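PDB 3ZTH: STU0660 from Streptococcus thermophilus, which belongs to the large Csn2 proteins of CRISPR-mediated bacterial immunity, binds magnesium and probably binds DNA. Local coordinates for residues E11-N16 against N255-Q260; Q22-N27 against V296-L301. All blocks are in the same frame, centred on the assembly; numbering follows the deposited sequence.

Contact 1 (E11-N16 against N255-Q260); sequences ERIELN and NILSDQ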
loop_
_atom_site.group_PDB
_atom_site.type_symbol
_atom_site.label_atom_id
_atom_site.label_comp_id
_atom_site.label_asym_id
_atom_site.label_seq_id
_atom_site.Cartn_x
_atom_site.Cartn_y
_atom_site.Cartn_z
ATOM N N GLU A 11 -17.761 4.588 40.127
ATOM C CA GLU A 11 -17.635 6.036 40.133
ATOM C C GLU A 11 -16.340 6.413 39.434
ATOM O O GLU A 11 -15.477 5.573 39.214
ATOM C CB GLU A 11 -17.609 6.560 41.570
ATOM C CG GLU A 11 -16.605 5.835 42.456
ATOM C CD GLU A 11 -16.557 6.390 43.862
ATOM O OE1 GLU A 11 -17.206 7.426 44.130
ATOM O OE2 GLU A 11 -15.861 5.786 44.704
ATOM N N ARG A 12 -16.202 7.681 39.091
ATOM C CA ARG A 12 -15.003 8.128 38.414
ATOM C C ARG A 12 -13.807 8.089 39.349
ATOM O O ARG A 12 -13.946 8.241 40.566
ATOM C CB ARG A 12 -15.213 9.540 37.855
ATOM C CG ARG A 12 -16.043 9.538 36.582
ATOM C CD ARG A 12 -16.604 10.900 36.227
ATOM N NE ARG A 12 -17.369 10.840 34.982
ATOM C CZ ARG A 12 -16.823 10.824 33.770
ATOM N NH1 ARG A 12 -15.502 10.876 33.642
ATOM N NH2 ARG A 12 -17.589 10.739 32.688
ATOM N N ILE A 13 -12.634 7.844 38.774
ATOM C CA ILE A 13 -11.403 7.813 39.547
ATOM C C ILE A 13 -11.002 9.271 39.708
ATOM O O ILE A 13 -10.797 9.972 38.715
ATOM C CB ILE A 13 -10.288 7.053 38.797
ATOM C CG1 ILE A 13 -10.723 5.609 38.556
ATOM C CG2 ILE A 13 -9.006 7.066 39.605
ATOM C CD1 ILE A 13 -10.619 5.181 37.116
ATOM N N GLU A 14 -10.919 9.726 40.958
ATOM C CA GLU A 14 -10.544 11.107 41.256
ATOM C C GLU A 14 -9.032 11.267 41.339
ATOM O O GLU A 14 -8.350 10.491 41.996
ATOM C CB GLU A 14 -11.169 11.567 42.580
ATOM C CG GLU A 14 -11.046 13.065 42.833
ATOM C CD GLU A 14 -11.782 13.506 44.079
ATOM O OE1 GLU A 14 -12.835 12.901 44.375
ATOM O OE2 GLU A 14 -11.321 14.457 44.756
ATOM N N LEU A 15 -8.523 12.288 40.669
ATOM C CA LEU A 15 -7.098 12.569 40.643
ATOM C C LEU A 15 -6.842 14.057 40.902
ATOM O O LEU A 15 -7.342 14.926 40.182
ATOM C CB LEU A 15 -6.539 12.192 39.274
ATOM C CG LEU A 15 -5.743 10.908 39.017
ATOM C CD1 LEU A 15 -6.153 9.780 39.938
ATOM C CD2 LEU A 15 -5.951 10.533 37.552
ATOM N N ASN A 16 -6.072 14.358 41.931
ATOM C CA ASN A 16 -5.764 15.743 42.214
ATOM C C ASN A 16 -4.464 16.017 41.441
ATOM O O ASN A 16 -3.398 15.521 41.801
ATOM C CB ASN A 16 -5.593 15.915 43.718
ATOM C CG ASN A 16 -5.806 17.339 44.176
ATOM O OD1 ASN A 16 -6.546 18.102 43.560
ATOM N ND2 ASN A 16 -5.178 17.696 45.286
ATOM N N ASN A 255 -1.512 11.046 44.738
ATOM C CA ASN A 255 -2.759 10.301 44.728
ATOM C C ASN A 255 -2.547 8.832 45.079
ATOM O O ASN A 255 -1.775 8.126 44.419
ATOM C CB ASN A 255 -3.419 10.438 43.353
ATOM C CG ASN A 255 -3.928 11.854 43.087
ATOM O OD1 ASN A 255 -5.030 12.225 43.507
ATOM N ND2 ASN A 255 -3.118 12.652 42.408
ATOM N N ILE A 256 -3.228 8.379 46.124
ATOM C CA ILE A 256 -3.118 6.997 46.567
ATOM C C ILE A 256 -4.254 6.193 45.956
ATOM O O ILE A 256 -5.422 6.488 46.202
ATOM C CB ILE A 256 -3.234 6.889 48.100
ATOM C CG1 ILE A 256 -2.312 7.907 48.768
ATOM C CG2 ILE A 256 -2.887 5.472 48.556
ATOM C CD1 ILE A 256 -2.485 7.985 50.270
ATOM N N LEU A 257 -3.910 5.192 45.158
ATOM C CA LEU A 257 -4.900 4.331 44.526
ATOM C C LEU A 257 -4.790 2.910 45.077
ATOM O O LEU A 257 -4.001 2.103 44.575
ATOM C CB LEU A 257 -4.692 4.314 43.008
ATOM C CG LEU A 257 -5.632 5.216 42.196
ATOM C CD1 LEU A 257 -5.519 6.648 42.698
ATOM C CD2 LEU A 257 -5.307 5.133 40.699
ATOM N N SER A 258 -5.570 2.599 46.112
ATOM C CA SER A 258 -5.534 1.260 46.710
ATOM C C SER A 258 -6.933 0.676 46.833
ATOM O O SER A 258 -7.678 0.649 45.856
ATOM C CB SER A 258 -4.866 1.290 48.092
ATOM O OG SER A 258 -3.453 1.447 48.005
ATOM N N ASP A 259 -7.290 0.186 48.016
ATOM C CA ASP A 259 -8.632 -0.360 48.195
ATOM C C ASP A 259 -9.606 0.809 48.118
ATOM O O ASP A 259 -10.819 0.629 48.032
ATOM C CB ASP A 259 -8.775 -1.075 49.540
ATOM C CG ASP A 259 -7.908 -2.308 49.638
ATOM O OD1 ASP A 259 -7.684 -2.974 48.608
ATOM O OD2 ASP A 259 -7.457 -2.626 50.754
ATOM N N GLN A 260 -9.050 2.014 48.148
ATOM C CA GLN A 260 -9.833 3.234 48.044
ATOM C C GLN A 260 -8.949 4.290 47.406
ATOM O O GLN A 260 -7.731 4.108 47.306
ATOM C CB GLN A 260 -10.310 3.691 49.428
ATOM C CG GLN A 260 -11.821 3.567 49.614
ATOM C CD GLN A 260 -12.201 3.060 50.988
ATOM O OE1 GLN A 260 -11.762 3.605 52.010
ATOM N NE2 GLN A 260 -13.022 2.011 51.026
#
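Polar pairing between these segments is the work of one side chain. N255 has CG anti to its own carbonyl carbon, and its amide reaches the backbone of N16 as a neighbouring strand would. Its OD1 accepts N16 N at 2.8 Å, almost straight at 177° and along an in-plane lone pair. ND2 returns a bond to N16 O at 2.9 Å; the oxygen lies nearly in the plane of the N255 amide, but the nitrogen sits 40° above the plane of the N16 carbonyl.

Apolar contact follows farther along, where strands 13-16 and 255-257 run roughly antiparallel, 155° between directions. L257 meets two side chains of the other strand, each through a different methyl: CD1 to L15 CD1 at 4.2 Å, and CD2 to I13 CG2 at 4.3 Å. Helix 28-43 packs on the same leucine through L30 and T34.

Strand 13-16 pairs I13 and L15 with strand 2-5, so N16 presents its backbone groups on its other edge. The N255 amide thus bridges two sheets, satisfies a buried N-H and C=O together, and has its flip fixed by one donor and one acceptor.

Contact 2 (Q22-N27 against V296-L301); sequences QIVGQN and VTPYLL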
loop_
_atom_site.group_PDB
_atom_site.type_symbol
_atom_site.label_atom_id
_atom_site.label_comp_id
_atom_site.label_asym_id
_atom_site.label_seq_id
_atom_site.Cartn_x
_atom_site.Cartn_y
_atom_site.Cartn_z
ATOM N N GLN A 22 1.895 12.615 41.470
ATOM C CA GLN A 22 2.387 11.254 41.692
ATOM C C GLN A 22 1.249 10.296 42.040
ATOM O O GLN A 22 0.482 10.523 42.976
ATOM C CB GLN A 22 3.435 11.237 42.807
ATOM C CG GLN A 22 4.666 12.097 42.515
ATOM C CD GLN A 22 5.645 12.132 43.675
ATOM O OE1 GLN A 22 6.494 11.246 43.827
ATOM N NE2 GLN A 22 5.523 13.155 44.510
ATOM N N ILE A 23 1.136 9.226 41.265
ATOM C CA ILE A 23 0.098 8.233 41.474
ATOM C C ILE A 23 0.764 6.997 42.043
ATOM O O ILE A 23 1.630 6.397 41.412
ATOM C CB ILE A 23 -0.629 7.911 40.147
ATOM C CG1 ILE A 23 -1.432 9.133 39.704
ATOM C CG2 ILE A 23 -1.567 6.715 40.323
ATOM C CD1 ILE A 23 -2.060 8.996 38.353
ATOM N N VAL A 24 0.349 6.627 43.247
ATOM C CA VAL A 24 0.919 5.490 43.959
ATOM C C VAL A 24 -0.206 4.608 44.498
ATOM O O VAL A 24 -1.378 4.943 44.353
ATOM C CB VAL A 24 1.779 6.012 45.126
ATOM C CG1 VAL A 24 2.192 4.887 46.005
ATOM C CG2 VAL A 24 3.016 6.720 44.590
ATOM N N GLY A 25 0.133 3.486 45.120
ATOM C CA GLY A 25 -0.912 2.631 45.652
ATOM C C GLY A 25 -0.693 1.162 45.359
ATOM O O GLY A 25 0.103 0.803 44.492
ATOM N N GLN A 26 -1.413 0.307 46.077
ATOM C CA GLN A 26 -1.266 -1.127 45.901
ATOM C C GLN A 26 -2.203 -1.695 44.853
ATOM O O GLN A 26 -2.054 -2.842 44.450
ATOM C CB GLN A 26 -1.465 -1.843 47.238
ATOM C CG GLN A 26 -0.409 -1.473 48.267
ATOM C CD GLN A 26 1.005 -1.606 47.706
ATOM O OE1 GLN A 26 1.476 -2.711 47.443
ATOM N NE2 GLN A 26 1.677 -0.474 47.508
ATOM N N ASN A 27 -3.159 -0.890 44.400
ATOM C CA ASN A 27 -4.107 -1.342 43.387
ATOM C C ASN A 27 -3.490 -1.137 41.999
ATOM O O ASN A 27 -3.902 -0.252 41.237
ATOM C CB ASN A 27 -5.404 -0.548 43.504
ATOM C CG ASN A 27 -6.531 -1.162 42.700
ATOM O OD1 ASN A 27 -6.299 -1.838 41.690
ATOM N ND2 ASN A 27 -7.759 -0.916 43.133
ATOM N N VAL A 296 5.489 5.028 53.897
ATOM C CA VAL A 296 4.185 4.406 54.069
ATOM C C VAL A 296 3.059 4.744 53.104
ATOM O O VAL A 296 2.188 3.902 52.854
ATOM C CB VAL A 296 3.671 4.666 55.504
ATOM C CG1 VAL A 296 2.285 4.109 55.659
ATOM C CG2 VAL A 296 4.598 4.033 56.513
ATOM N N THR A 297 3.052 5.957 52.568
ATOM C CA THR A 297 1.978 6.354 51.663
ATOM C C THR A 297 1.549 5.310 50.626
ATOM O O THR A 297 0.359 5.088 50.420
ATOM C CB THR A 297 2.319 7.658 50.940
ATOM O OG1 THR A 297 2.355 8.728 51.895
ATOM C CG2 THR A 297 1.279 7.967 49.895
ATOM N N PRO A 298 2.510 4.658 49.954
ATOM C CA PRO A 298 2.131 3.652 48.955
ATOM C C PRO A 298 1.288 2.500 49.523
ATOM O O PRO A 298 0.591 1.805 48.777
ATOM C CB PRO A 298 3.484 3.170 48.430
ATOM C CG PRO A 298 4.342 4.380 48.585
ATOM C CD PRO A 298 3.966 4.880 49.949
ATOM N N TYR A 299 1.345 2.301 50.837
ATOM C CA TYR A 299 0.597 1.215 51.465
ATOM C C TYR A 299 -0.676 1.628 52.190
ATOM O O TYR A 299 -1.303 0.805 52.838
ATOM C CB TYR A 299 1.499 0.464 52.444
ATOM C CG TYR A 299 2.692 -0.157 51.778
ATOM C CD1 TYR A 299 2.554 -1.285 50.969
ATOM C CD2 TYR A 299 3.960 0.414 51.909
ATOM C CE1 TYR A 299 3.654 -1.832 50.297
ATOM C CE2 TYR A 299 5.066 -0.122 51.243
ATOM C CZ TYR A 299 4.906 -1.241 50.440
ATOM O OH TYR A 299 5.992 -1.756 49.778
ATOM N N LEU A 300 -1.066 2.891 52.082
ATOM C CA LEU A 300 -2.265 3.360 52.761
ATOM C C LEU A 300 -3.528 2.869 52.075
ATOM O O LEU A 300 -3.507 2.536 50.896
ATOM C CB LEU A 300 -2.264 4.889 52.810
ATOM C CG LEU A 300 -1.050 5.464 53.546
ATOM C CD1 LEU A 300 -1.019 6.974 53.429
ATOM C CD2 LEU A 300 -1.107 5.031 55.012
ATOM N N LEU A 301 -4.628 2.821 52.820
ATOM C CA LEU A 301 -5.917 2.394 52.274
ATOM C C LEU A 301 -5.832 1.013 51.628
ATOM O O LEU A 301 -6.452 0.759 50.599
ATOM C CB LEU A 301 -6.406 3.410 51.237
ATOM C CG LEU A 301 -6.056 4.876 51.526
ATOM C CD1 LEU A 301 -6.522 5.752 50.369
ATOM C CD2 LEU A 301 -6.686 5.323 52.829
#
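The chain leaves strand 20-24 in extended form, turns at G25, whose positive phi would jam a beta carbon against the preceding carbonyl oxygen, and passes a 3-10 turn at 297-299 with the CA atoms of G25 and P298 4.6 Å apart. The G25-N27 turn, between strand 20-24 and helix 28-43, probably corresponds in position to the P-loop of the P-loop NTPase fold, consistent with the family's clan. K31 NZ bonds back to G25 O, and N27 caps the helix through OD1 to L30 N.

Q26 carries the contact. Its CG is anti to the carbonyl carbon, and a bend at chi2 brings its amide to the 3-10 turn 297-299. NE2 donates to P298 O at 2.8 Å, with 159° at the hydrogen. The oxygen is close to the plane of the Q26 amide, yet the nitrogen stands 59° above the P298 carbonyl plane. G25 CA adds a CH...O contact to that oxygen at 3.6 Å. V24, with CG1 anti to its backbone N, lies alongside P298 and lays this methyl against CB and CG of the pyrrolidine ring.

Q26 and D240 are the protein residues at a bound magnesium ion, and NE2 also makes a weak bond to D240 OD2. E212 of the second subunit packs on Q26, which places the site at a subunit interface. The nearby cation may polarise the amide and strengthen NE2 as a donor. Y299 flanks the amide with its ring, crossing obliquely at 34° between planes: Q26 CD lies 3.6 Å from Y299 CD1, while Q26 OE1 sits 3.7 Å from Y299 CE1.

How the contacts relate
Following the chain, strand 13-16 comes first and strand 20-24 soon after it; their partners lie far downstream in the same order, 255-260 and then 296-301. The loops closed by contact 1, across 238 intervening residues, and contact 2, across 268, therefore cross rather than nest. Contact 1 ties the small antiparallel sheet to the mixed sheet, whereas contact 2 fastens the turn following strand 20-24 to the segment after helix 286-296. The two meet where strands 20-24 and 254-257 run parallel as neighbours, with probable backbone bonds from N255 N to Q22 O and L257 N to V24 O. S258 OG completes the junction, reaching Q26 N and L300 O.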